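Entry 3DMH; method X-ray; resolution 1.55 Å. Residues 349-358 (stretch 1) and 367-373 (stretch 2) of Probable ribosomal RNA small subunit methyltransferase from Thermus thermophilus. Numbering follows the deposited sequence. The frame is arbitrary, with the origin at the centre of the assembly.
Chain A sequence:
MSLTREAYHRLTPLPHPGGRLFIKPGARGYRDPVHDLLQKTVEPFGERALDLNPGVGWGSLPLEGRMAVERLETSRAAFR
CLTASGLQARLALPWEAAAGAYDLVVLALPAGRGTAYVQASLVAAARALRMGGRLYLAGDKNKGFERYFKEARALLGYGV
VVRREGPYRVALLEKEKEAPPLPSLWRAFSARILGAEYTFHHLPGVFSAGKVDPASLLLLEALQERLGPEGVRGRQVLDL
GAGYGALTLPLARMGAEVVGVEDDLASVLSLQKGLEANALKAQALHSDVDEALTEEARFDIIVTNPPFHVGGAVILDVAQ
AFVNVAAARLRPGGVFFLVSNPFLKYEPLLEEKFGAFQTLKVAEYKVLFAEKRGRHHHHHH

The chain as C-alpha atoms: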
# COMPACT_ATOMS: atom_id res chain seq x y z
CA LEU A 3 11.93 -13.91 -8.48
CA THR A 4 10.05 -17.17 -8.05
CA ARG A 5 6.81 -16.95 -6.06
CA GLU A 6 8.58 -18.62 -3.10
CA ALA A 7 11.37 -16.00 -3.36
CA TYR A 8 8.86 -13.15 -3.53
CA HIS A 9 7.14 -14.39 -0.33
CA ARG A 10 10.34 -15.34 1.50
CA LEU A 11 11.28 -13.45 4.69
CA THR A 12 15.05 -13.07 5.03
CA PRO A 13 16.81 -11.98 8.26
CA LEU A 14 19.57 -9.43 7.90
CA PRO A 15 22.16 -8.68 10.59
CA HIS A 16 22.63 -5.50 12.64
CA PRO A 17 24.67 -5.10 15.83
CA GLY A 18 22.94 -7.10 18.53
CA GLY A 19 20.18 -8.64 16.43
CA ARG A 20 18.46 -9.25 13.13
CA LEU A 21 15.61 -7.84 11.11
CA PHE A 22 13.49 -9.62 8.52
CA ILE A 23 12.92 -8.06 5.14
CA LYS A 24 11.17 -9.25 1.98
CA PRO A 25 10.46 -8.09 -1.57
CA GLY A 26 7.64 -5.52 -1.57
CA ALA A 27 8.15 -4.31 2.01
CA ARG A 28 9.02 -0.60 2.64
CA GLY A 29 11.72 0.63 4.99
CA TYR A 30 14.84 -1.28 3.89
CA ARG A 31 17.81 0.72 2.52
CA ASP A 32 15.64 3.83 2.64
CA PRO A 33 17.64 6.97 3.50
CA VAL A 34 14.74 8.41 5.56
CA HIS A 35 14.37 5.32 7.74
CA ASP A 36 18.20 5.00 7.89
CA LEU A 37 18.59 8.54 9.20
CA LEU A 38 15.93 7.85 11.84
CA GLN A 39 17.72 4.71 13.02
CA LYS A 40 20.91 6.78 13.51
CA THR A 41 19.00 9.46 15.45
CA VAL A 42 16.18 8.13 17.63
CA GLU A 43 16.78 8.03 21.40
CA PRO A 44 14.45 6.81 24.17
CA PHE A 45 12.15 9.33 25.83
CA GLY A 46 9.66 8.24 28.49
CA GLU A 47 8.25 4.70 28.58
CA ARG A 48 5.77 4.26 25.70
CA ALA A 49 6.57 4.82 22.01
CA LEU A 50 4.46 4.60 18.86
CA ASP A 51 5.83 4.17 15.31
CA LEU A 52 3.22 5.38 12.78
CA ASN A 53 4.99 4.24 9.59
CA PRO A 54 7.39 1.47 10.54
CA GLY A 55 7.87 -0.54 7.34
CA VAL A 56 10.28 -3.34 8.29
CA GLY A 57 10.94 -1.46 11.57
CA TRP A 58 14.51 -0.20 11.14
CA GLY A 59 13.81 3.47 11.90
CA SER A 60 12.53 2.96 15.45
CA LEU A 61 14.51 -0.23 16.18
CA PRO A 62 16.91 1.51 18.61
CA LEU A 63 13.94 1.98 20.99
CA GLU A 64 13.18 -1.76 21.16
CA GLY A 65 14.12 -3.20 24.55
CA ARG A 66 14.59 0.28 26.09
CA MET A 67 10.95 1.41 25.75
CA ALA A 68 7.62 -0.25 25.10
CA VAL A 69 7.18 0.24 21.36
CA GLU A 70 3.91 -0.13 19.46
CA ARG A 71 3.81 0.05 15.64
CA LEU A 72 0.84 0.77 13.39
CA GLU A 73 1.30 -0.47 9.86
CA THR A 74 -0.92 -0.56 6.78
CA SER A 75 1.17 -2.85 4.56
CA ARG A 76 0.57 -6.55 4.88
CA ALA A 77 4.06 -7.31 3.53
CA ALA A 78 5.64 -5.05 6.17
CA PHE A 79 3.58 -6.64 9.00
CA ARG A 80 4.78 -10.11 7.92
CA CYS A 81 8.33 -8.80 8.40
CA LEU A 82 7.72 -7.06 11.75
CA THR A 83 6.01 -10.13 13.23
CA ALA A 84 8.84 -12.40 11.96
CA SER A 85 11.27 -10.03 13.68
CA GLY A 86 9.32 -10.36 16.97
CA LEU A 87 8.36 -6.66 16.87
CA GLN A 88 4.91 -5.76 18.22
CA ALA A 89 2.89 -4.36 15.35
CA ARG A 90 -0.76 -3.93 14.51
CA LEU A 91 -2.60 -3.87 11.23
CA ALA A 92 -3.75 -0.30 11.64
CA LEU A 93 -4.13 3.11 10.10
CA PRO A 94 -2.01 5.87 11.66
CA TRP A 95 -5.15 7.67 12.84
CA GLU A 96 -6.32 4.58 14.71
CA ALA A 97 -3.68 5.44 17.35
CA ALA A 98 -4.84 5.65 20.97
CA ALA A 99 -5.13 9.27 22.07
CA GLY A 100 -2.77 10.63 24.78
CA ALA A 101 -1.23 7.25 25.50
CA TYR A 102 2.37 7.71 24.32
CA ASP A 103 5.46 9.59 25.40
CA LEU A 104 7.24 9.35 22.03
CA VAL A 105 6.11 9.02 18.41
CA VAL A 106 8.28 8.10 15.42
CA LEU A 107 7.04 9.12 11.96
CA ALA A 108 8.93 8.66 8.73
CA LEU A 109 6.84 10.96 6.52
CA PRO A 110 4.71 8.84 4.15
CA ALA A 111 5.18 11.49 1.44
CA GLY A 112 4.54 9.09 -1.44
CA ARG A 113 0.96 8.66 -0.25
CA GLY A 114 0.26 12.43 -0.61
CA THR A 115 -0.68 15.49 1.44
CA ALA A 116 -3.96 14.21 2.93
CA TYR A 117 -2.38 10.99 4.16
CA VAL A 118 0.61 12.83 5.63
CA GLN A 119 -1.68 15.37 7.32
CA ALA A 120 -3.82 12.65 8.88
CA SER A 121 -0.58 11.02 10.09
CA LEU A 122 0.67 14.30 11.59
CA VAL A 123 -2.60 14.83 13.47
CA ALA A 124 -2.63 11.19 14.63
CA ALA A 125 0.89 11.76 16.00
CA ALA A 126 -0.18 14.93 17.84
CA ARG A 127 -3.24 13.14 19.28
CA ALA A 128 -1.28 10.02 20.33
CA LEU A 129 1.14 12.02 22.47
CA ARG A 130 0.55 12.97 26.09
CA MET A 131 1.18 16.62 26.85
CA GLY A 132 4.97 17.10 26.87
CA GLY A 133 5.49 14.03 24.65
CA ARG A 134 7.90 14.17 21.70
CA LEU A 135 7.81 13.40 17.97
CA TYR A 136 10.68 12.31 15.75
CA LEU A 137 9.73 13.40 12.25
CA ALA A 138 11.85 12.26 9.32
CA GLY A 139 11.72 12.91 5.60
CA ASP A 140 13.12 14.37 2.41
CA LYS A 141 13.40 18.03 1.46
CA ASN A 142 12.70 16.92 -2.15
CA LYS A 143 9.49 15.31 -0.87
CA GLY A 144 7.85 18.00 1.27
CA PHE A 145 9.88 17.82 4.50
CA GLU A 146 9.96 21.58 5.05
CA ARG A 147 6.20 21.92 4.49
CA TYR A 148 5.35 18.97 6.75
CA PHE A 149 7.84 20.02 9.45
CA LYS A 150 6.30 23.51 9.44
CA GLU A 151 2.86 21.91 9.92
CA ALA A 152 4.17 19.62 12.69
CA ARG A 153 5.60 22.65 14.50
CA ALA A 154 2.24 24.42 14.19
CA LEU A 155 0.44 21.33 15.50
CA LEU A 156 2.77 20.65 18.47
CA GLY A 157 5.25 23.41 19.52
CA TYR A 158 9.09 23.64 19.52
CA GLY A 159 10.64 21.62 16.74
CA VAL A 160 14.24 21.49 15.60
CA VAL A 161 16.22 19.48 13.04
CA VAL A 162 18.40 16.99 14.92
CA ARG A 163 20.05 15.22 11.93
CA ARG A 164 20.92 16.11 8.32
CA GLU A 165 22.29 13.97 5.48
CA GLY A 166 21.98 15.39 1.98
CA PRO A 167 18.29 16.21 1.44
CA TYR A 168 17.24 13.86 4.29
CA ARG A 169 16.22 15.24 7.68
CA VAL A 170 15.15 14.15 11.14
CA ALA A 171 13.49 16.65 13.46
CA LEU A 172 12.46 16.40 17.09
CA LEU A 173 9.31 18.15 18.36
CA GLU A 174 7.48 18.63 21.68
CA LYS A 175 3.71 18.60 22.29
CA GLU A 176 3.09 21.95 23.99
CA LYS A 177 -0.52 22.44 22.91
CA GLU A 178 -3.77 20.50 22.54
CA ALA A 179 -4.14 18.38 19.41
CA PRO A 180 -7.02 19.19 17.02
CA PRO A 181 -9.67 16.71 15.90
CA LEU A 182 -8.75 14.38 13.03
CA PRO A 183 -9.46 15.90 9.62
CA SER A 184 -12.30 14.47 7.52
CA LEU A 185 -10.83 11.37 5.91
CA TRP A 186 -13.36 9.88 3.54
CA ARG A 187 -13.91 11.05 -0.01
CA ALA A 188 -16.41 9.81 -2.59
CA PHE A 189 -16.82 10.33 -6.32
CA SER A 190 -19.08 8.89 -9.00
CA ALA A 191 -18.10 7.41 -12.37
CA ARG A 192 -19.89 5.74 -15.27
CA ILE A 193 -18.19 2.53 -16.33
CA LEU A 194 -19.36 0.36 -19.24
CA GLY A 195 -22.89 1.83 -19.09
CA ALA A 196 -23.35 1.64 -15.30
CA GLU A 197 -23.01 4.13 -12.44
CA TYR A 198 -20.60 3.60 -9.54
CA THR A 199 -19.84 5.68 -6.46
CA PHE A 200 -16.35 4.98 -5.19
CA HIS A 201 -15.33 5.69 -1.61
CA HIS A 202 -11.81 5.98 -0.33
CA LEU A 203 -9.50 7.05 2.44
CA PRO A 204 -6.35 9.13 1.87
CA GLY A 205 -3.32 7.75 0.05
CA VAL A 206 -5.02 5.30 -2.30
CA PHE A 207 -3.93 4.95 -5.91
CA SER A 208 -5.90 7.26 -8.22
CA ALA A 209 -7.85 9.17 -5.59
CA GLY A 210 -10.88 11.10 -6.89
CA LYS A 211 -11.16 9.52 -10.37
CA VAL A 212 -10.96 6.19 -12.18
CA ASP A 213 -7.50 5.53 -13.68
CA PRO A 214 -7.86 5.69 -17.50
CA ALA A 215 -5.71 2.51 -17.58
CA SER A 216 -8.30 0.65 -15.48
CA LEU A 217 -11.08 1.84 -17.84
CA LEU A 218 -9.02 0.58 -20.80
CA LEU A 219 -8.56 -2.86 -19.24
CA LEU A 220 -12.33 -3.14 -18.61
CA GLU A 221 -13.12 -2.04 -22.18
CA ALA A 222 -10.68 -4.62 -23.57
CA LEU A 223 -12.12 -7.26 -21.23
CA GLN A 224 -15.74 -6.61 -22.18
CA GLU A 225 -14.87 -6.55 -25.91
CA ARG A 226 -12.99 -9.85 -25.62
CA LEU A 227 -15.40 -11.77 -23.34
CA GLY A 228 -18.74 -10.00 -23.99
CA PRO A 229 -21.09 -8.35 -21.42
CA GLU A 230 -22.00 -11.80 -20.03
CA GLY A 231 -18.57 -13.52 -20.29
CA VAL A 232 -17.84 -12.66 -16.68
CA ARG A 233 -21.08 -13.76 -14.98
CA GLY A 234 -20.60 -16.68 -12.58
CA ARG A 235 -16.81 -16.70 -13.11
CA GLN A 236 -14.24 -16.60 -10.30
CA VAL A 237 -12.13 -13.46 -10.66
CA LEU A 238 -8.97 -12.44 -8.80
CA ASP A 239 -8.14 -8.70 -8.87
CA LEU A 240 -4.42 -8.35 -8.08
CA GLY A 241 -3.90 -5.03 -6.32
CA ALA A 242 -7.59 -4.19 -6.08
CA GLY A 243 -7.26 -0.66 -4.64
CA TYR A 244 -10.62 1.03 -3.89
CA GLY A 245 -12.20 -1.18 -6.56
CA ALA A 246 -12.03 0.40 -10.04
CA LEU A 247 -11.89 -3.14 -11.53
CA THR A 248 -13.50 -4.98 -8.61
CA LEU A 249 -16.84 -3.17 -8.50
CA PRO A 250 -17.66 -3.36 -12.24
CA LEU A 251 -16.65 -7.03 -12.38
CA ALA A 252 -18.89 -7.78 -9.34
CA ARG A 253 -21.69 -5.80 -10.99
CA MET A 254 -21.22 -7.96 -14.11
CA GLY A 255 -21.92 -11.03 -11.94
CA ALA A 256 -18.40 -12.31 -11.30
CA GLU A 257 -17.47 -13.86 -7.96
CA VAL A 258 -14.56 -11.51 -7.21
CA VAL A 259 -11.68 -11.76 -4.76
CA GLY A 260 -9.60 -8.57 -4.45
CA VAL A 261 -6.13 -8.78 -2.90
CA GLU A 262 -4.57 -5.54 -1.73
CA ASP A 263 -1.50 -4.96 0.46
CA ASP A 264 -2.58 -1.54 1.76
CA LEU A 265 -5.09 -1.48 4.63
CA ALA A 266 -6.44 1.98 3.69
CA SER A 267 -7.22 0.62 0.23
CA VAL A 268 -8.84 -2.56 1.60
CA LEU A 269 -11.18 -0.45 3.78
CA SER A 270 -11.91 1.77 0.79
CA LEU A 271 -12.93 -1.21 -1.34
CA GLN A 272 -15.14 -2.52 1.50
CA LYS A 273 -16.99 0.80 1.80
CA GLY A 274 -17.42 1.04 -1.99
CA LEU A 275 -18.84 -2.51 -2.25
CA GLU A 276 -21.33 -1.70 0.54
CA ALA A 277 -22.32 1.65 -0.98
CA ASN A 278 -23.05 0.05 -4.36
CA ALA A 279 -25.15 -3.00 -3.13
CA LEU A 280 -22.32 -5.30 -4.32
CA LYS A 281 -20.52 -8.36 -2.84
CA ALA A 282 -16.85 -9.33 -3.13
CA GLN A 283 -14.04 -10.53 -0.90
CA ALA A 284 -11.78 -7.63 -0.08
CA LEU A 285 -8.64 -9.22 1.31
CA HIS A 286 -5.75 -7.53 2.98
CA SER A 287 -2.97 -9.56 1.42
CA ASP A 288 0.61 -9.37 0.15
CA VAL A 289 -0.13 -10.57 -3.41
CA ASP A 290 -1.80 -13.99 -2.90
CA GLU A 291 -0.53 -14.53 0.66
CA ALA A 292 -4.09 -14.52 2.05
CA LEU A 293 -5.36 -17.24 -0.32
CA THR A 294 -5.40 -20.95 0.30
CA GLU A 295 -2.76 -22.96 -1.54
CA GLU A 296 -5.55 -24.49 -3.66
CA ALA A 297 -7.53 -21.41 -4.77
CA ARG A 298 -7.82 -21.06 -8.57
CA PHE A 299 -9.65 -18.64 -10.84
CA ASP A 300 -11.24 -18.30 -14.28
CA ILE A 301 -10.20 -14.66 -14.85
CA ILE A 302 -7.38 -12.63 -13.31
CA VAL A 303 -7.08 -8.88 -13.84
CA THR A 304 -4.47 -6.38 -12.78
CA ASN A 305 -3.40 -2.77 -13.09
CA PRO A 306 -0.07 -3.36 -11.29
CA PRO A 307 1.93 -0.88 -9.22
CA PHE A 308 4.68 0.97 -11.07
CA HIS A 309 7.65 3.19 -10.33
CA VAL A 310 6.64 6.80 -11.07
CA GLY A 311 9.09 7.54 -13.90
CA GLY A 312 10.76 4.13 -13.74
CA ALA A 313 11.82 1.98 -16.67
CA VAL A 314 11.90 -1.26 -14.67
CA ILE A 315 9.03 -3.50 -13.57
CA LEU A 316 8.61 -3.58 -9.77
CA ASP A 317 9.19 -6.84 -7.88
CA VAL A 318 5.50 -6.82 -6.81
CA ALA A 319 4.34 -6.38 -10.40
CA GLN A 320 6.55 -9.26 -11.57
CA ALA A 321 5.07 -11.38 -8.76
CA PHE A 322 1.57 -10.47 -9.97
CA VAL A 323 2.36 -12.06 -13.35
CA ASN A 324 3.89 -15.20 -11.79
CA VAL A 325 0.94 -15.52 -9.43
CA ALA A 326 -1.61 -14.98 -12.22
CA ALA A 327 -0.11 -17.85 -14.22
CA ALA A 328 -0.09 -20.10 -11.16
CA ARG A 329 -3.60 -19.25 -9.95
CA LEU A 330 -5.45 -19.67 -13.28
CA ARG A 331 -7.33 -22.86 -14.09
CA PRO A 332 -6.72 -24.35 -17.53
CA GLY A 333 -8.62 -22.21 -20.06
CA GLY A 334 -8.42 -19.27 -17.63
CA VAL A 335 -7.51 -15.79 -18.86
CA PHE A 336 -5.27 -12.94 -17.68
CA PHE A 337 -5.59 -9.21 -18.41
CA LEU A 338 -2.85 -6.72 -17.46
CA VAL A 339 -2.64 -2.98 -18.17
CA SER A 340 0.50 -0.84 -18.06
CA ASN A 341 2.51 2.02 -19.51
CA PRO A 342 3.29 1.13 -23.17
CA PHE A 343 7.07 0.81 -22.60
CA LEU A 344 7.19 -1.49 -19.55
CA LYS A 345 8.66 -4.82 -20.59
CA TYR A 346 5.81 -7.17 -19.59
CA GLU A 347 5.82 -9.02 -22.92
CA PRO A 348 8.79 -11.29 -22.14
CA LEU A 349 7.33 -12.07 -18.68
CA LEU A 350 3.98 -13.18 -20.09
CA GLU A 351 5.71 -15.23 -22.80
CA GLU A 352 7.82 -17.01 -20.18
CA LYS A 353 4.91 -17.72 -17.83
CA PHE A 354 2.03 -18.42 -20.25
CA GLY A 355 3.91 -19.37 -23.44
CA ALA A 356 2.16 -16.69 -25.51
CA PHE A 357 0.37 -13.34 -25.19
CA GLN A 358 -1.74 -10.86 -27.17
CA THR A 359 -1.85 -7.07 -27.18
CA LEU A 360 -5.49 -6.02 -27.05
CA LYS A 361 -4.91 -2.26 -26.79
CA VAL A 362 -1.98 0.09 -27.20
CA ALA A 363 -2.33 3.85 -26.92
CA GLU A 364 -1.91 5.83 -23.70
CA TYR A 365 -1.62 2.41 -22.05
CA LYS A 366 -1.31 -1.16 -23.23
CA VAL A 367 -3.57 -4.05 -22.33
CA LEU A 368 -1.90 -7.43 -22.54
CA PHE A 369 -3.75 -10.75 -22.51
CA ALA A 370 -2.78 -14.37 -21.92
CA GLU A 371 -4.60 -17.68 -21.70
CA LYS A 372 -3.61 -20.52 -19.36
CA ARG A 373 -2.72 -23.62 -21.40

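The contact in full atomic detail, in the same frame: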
# COMPACT_ATOMS: atom_id res chain seq x y z
N LEU A 349 7.83 -11.40 -19.89
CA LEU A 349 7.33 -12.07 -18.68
C LEU A 349 6.11 -12.94 -18.96
O LEU A 349 6.02 -14.08 -18.48
CB LEU A 349 6.98 -11.06 -17.57
CG LEU A 349 8.01 -10.08 -17.03
CD1 LEU A 349 7.39 -9.26 -15.89
CD2 LEU A 349 9.28 -10.78 -16.56
N LEU A 350 5.17 -12.42 -19.75
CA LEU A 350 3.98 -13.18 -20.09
C LEU A 350 4.31 -14.37 -21.00
O LEU A 350 3.76 -15.45 -20.84
CB LEU A 350 2.89 -12.27 -20.71
CG LEU A 350 1.94 -11.61 -19.68
CD1 LEU A 350 2.59 -10.42 -18.97
CD2 LEU A 350 0.66 -11.15 -20.41
N GLU A 351 5.24 -14.16 -21.93
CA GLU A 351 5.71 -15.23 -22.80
C GLU A 351 6.35 -16.36 -22.00
O GLU A 351 6.08 -17.54 -22.26
CB GLU A 351 6.72 -14.67 -23.81
CG GLU A 351 6.79 -15.45 -25.09
CD GLU A 351 7.01 -14.54 -26.27
OE1 GLU A 351 6.00 -14.16 -26.90
OE2 GLU A 351 8.18 -14.19 -26.54
N GLU A 352 7.17 -16.01 -21.02
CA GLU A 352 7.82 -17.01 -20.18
C GLU A 352 6.82 -17.79 -19.33
O GLU A 352 6.94 -19.00 -19.17
CB GLU A 352 8.88 -16.34 -19.29
CG GLU A 352 9.65 -17.31 -18.40
CD GLU A 352 10.18 -16.66 -17.14
OE1 GLU A 352 9.93 -15.45 -16.92
OE2 GLU A 352 10.86 -17.36 -16.37
N LYS A 353 5.82 -17.09 -18.79
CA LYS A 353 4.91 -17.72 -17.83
C LYS A 353 3.68 -18.40 -18.43
O LYS A 353 3.14 -19.34 -17.83
CB LYS A 353 4.51 -16.73 -16.73
CG LYS A 353 5.66 -16.23 -15.86
CD LYS A 353 6.24 -17.35 -14.98
CE LYS A 353 7.62 -16.96 -14.46
NZ LYS A 353 8.12 -17.93 -13.46
N PHE A 354 3.23 -17.91 -19.59
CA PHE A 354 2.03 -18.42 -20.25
C PHE A 354 2.34 -19.14 -21.57
O PHE A 354 1.55 -19.96 -22.03
CB PHE A 354 1.03 -17.29 -20.51
CG PHE A 354 0.35 -16.78 -19.27
CD1 PHE A 354 -0.83 -17.36 -18.81
CD2 PHE A 354 0.88 -15.70 -18.57
CE1 PHE A 354 -1.47 -16.89 -17.66
CE2 PHE A 354 0.24 -15.21 -17.43
CZ PHE A 354 -0.94 -15.81 -16.97
N GLY A 355 3.49 -18.80 -22.16
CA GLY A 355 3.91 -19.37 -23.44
C GLY A 355 3.58 -18.50 -24.64
O GLY A 355 4.20 -18.64 -25.70
N ALA A 356 2.60 -17.61 -24.47
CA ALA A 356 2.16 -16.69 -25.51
C ALA A 356 1.37 -15.54 -24.88
O ALA A 356 0.95 -15.64 -23.73
CB ALA A 356 1.29 -17.41 -26.54
N PHE A 357 1.19 -14.47 -25.64
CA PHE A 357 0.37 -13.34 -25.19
C PHE A 357 -0.19 -12.59 -26.39
O PHE A 357 0.27 -12.77 -27.52
CB PHE A 357 1.19 -12.38 -24.30
CG PHE A 357 2.19 -11.57 -25.06
CD1 PHE A 357 1.87 -10.28 -25.51
CD2 PHE A 357 3.43 -12.11 -25.39
CE1 PHE A 357 2.79 -9.54 -26.25
CE2 PHE A 357 4.36 -11.38 -26.14
CZ PHE A 357 4.03 -10.09 -26.57
N GLN A 358 -1.19 -11.75 -26.15
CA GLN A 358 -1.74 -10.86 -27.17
C GLN A 358 -1.78 -9.44 -26.62
O GLN A 358 -1.82 -9.25 -25.40
CB GLN A 358 -3.15 -11.32 -27.57
CG GLN A 358 -3.20 -12.76 -28.08
CD GLN A 358 -4.59 -13.19 -28.50
OE1 GLN A 358 -5.26 -12.48 -29.25
NE2 GLN A 358 -5.02 -14.35 -28.03
N VAL A 367 -2.91 -2.93 -22.98
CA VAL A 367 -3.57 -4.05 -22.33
C VAL A 367 -3.04 -5.33 -22.96
O VAL A 367 -3.19 -5.56 -24.18
CB VAL A 367 -5.11 -3.98 -22.46
CG1 VAL A 367 -5.75 -5.17 -21.75
CG2 VAL A 367 -5.64 -2.66 -21.89
N LEU A 368 -2.39 -6.13 -22.12
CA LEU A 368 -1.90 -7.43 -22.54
C LEU A 368 -2.84 -8.52 -22.04
O LEU A 368 -3.52 -8.36 -21.02
CB LEU A 368 -0.48 -7.66 -22.03
CG LEU A 368 0.57 -6.64 -22.50
CD1 LEU A 368 1.93 -6.95 -21.90
CD2 LEU A 368 0.67 -6.56 -24.01
N PHE A 369 -2.85 -9.63 -22.78
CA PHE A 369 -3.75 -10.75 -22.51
C PHE A 369 -2.97 -12.05 -22.63
O PHE A 369 -2.08 -12.17 -23.47
CB PHE A 369 -4.90 -10.72 -23.54
CG PHE A 369 -5.78 -11.95 -23.54
CD1 PHE A 369 -6.90 -12.02 -22.73
CD2 PHE A 369 -5.49 -13.03 -24.38
CE1 PHE A 369 -7.73 -13.16 -22.73
CE2 PHE A 369 -6.31 -14.18 -24.40
CZ PHE A 369 -7.43 -14.24 -23.57
N ALA A 370 -3.32 -13.01 -21.79
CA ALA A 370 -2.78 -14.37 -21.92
C ALA A 370 -3.81 -15.39 -21.48
O ALA A 370 -4.67 -15.11 -20.63
CB ALA A 370 -1.50 -14.51 -21.13
N GLU A 371 -3.72 -16.58 -22.06
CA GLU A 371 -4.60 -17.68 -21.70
C GLU A 371 -3.77 -18.81 -21.10
O GLU A 371 -2.73 -19.18 -21.66
CB GLU A 371 -5.38 -18.18 -22.92
CG GLU A 371 -6.41 -19.27 -22.59
CD GLU A 371 -7.15 -19.79 -23.80
OE1 GLU A 371 -7.50 -18.99 -24.69
OE2 GLU A 371 -7.40 -21.02 -23.86
N LYS A 372 -4.24 -19.36 -19.99
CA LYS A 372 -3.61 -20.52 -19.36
C LYS A 372 -3.80 -21.76 -20.22
O LYS A 372 -4.93 -22.14 -20.53
CB LYS A 372 -4.19 -20.75 -17.96
CG LYS A 372 -3.54 -21.89 -17.17
CD LYS A 372 -2.18 -21.52 -16.61
CE LYS A 372 -1.64 -22.64 -15.73
NZ LYS A 372 -0.30 -22.35 -15.16
N ARG A 373 -2.69 -22.38 -20.61
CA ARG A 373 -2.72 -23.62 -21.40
C ARG A 373 -2.85 -24.85 -20.51
O ARG A 373 -3.43 -24.79 -19.42
CB ARG A 373 -1.46 -23.74 -22.28
O HOH W 1 -0.32 -21.22 -19.97
O HOH W 2 -1.52 -16.77 -24.05

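The contact joins a helix, 349-354, and the residues that follow it to a strand, 367-371, of the same chain. The axes of helix and strand run nearly parallel, 8° apart in their N-to-C directions and 9.2 Å apart at closest approach, and the two stretches together bury 504 Å².

Val367, at the start of stretch 2, contributes little: its CA-to-CB bond points away, and its side chain comes no nearer to stretch 1 than 6.7 Å, from Val367 CG1 to Gln358 O. Leu368 is the first residue with substantial contact. Its CB lies 4.0 Å from CD2 of Leu350, and its CD2 lies 4.2 Å from CD1 of Phe357, so that this one side chain meets both the helix and the segment after it. Both distances are those of ordinary apolar packing. The backbone takes part as well, since Leu368 CA approaches Gln358 O at 3.4 Å, with an angle of 137° at the hydrogen, a CA-H...O contact.

Phe369 carries the direct backbone hydrogen bonding. Gln358 N donates to Phe369 O at 2.9 Å with an N-H...acceptor angle of 163°, and Phe369 N donates to Gln358 O at 2.8 Å with an angle of 147°. Two reciprocal bonds between the same two residues define an antiparallel hydrogen-bonded pair, here with a CA-CA separation of 5.1 Å. Gln358 O thus receives both the N-H of Phe369 and the CA-H of Leu368. Phe369 O is similarly shared, for Phe357 CA stands 3.2 Å from it, with an angle of 121° at the hydrogen. The side chains of the pair lie on the same face of the sheet, where Gln358 NE2 comes within 3.9 Å of Phe369 CE2, an oblique approach to the ring.

At Ala370 the small side chain points toward stretch 1 and fits beneath an aromatic ring. Its CB is 3.7 Å from the centroid of the Phe354 ring and 21° off the ring normal, which places the methyl over the face in a CH-pi contact; the closest pair is Ala370 CB to Phe354 CG, at 3.5 Å. The same CB also packs against Leu350 CD2 at 4.1 Å and lies 3.7 Å from Ala356 O. Leu350 and Phe354 are one helical turn apart, and Phe354 N donates to Leu350 O at 2.8 Å, so this turn presents both side chains to Ala370.

Beyond Ala370 water takes over the polar link. The CA-to-CB bond of Glu371 points away, but its N donates to a water at 3.0 Å, and that water donates a weak bond to Ala356 O at 2.7 Å. Lys372 N lies near the plane of the Phe354 ring, at its edge, 4.1 Å from CD1. Finally, Arg373 N donates at 2.7 Å to a second water, which donates to Phe354 O at 3.1 Å; the Arg373 side chain is not modelled beyond CB.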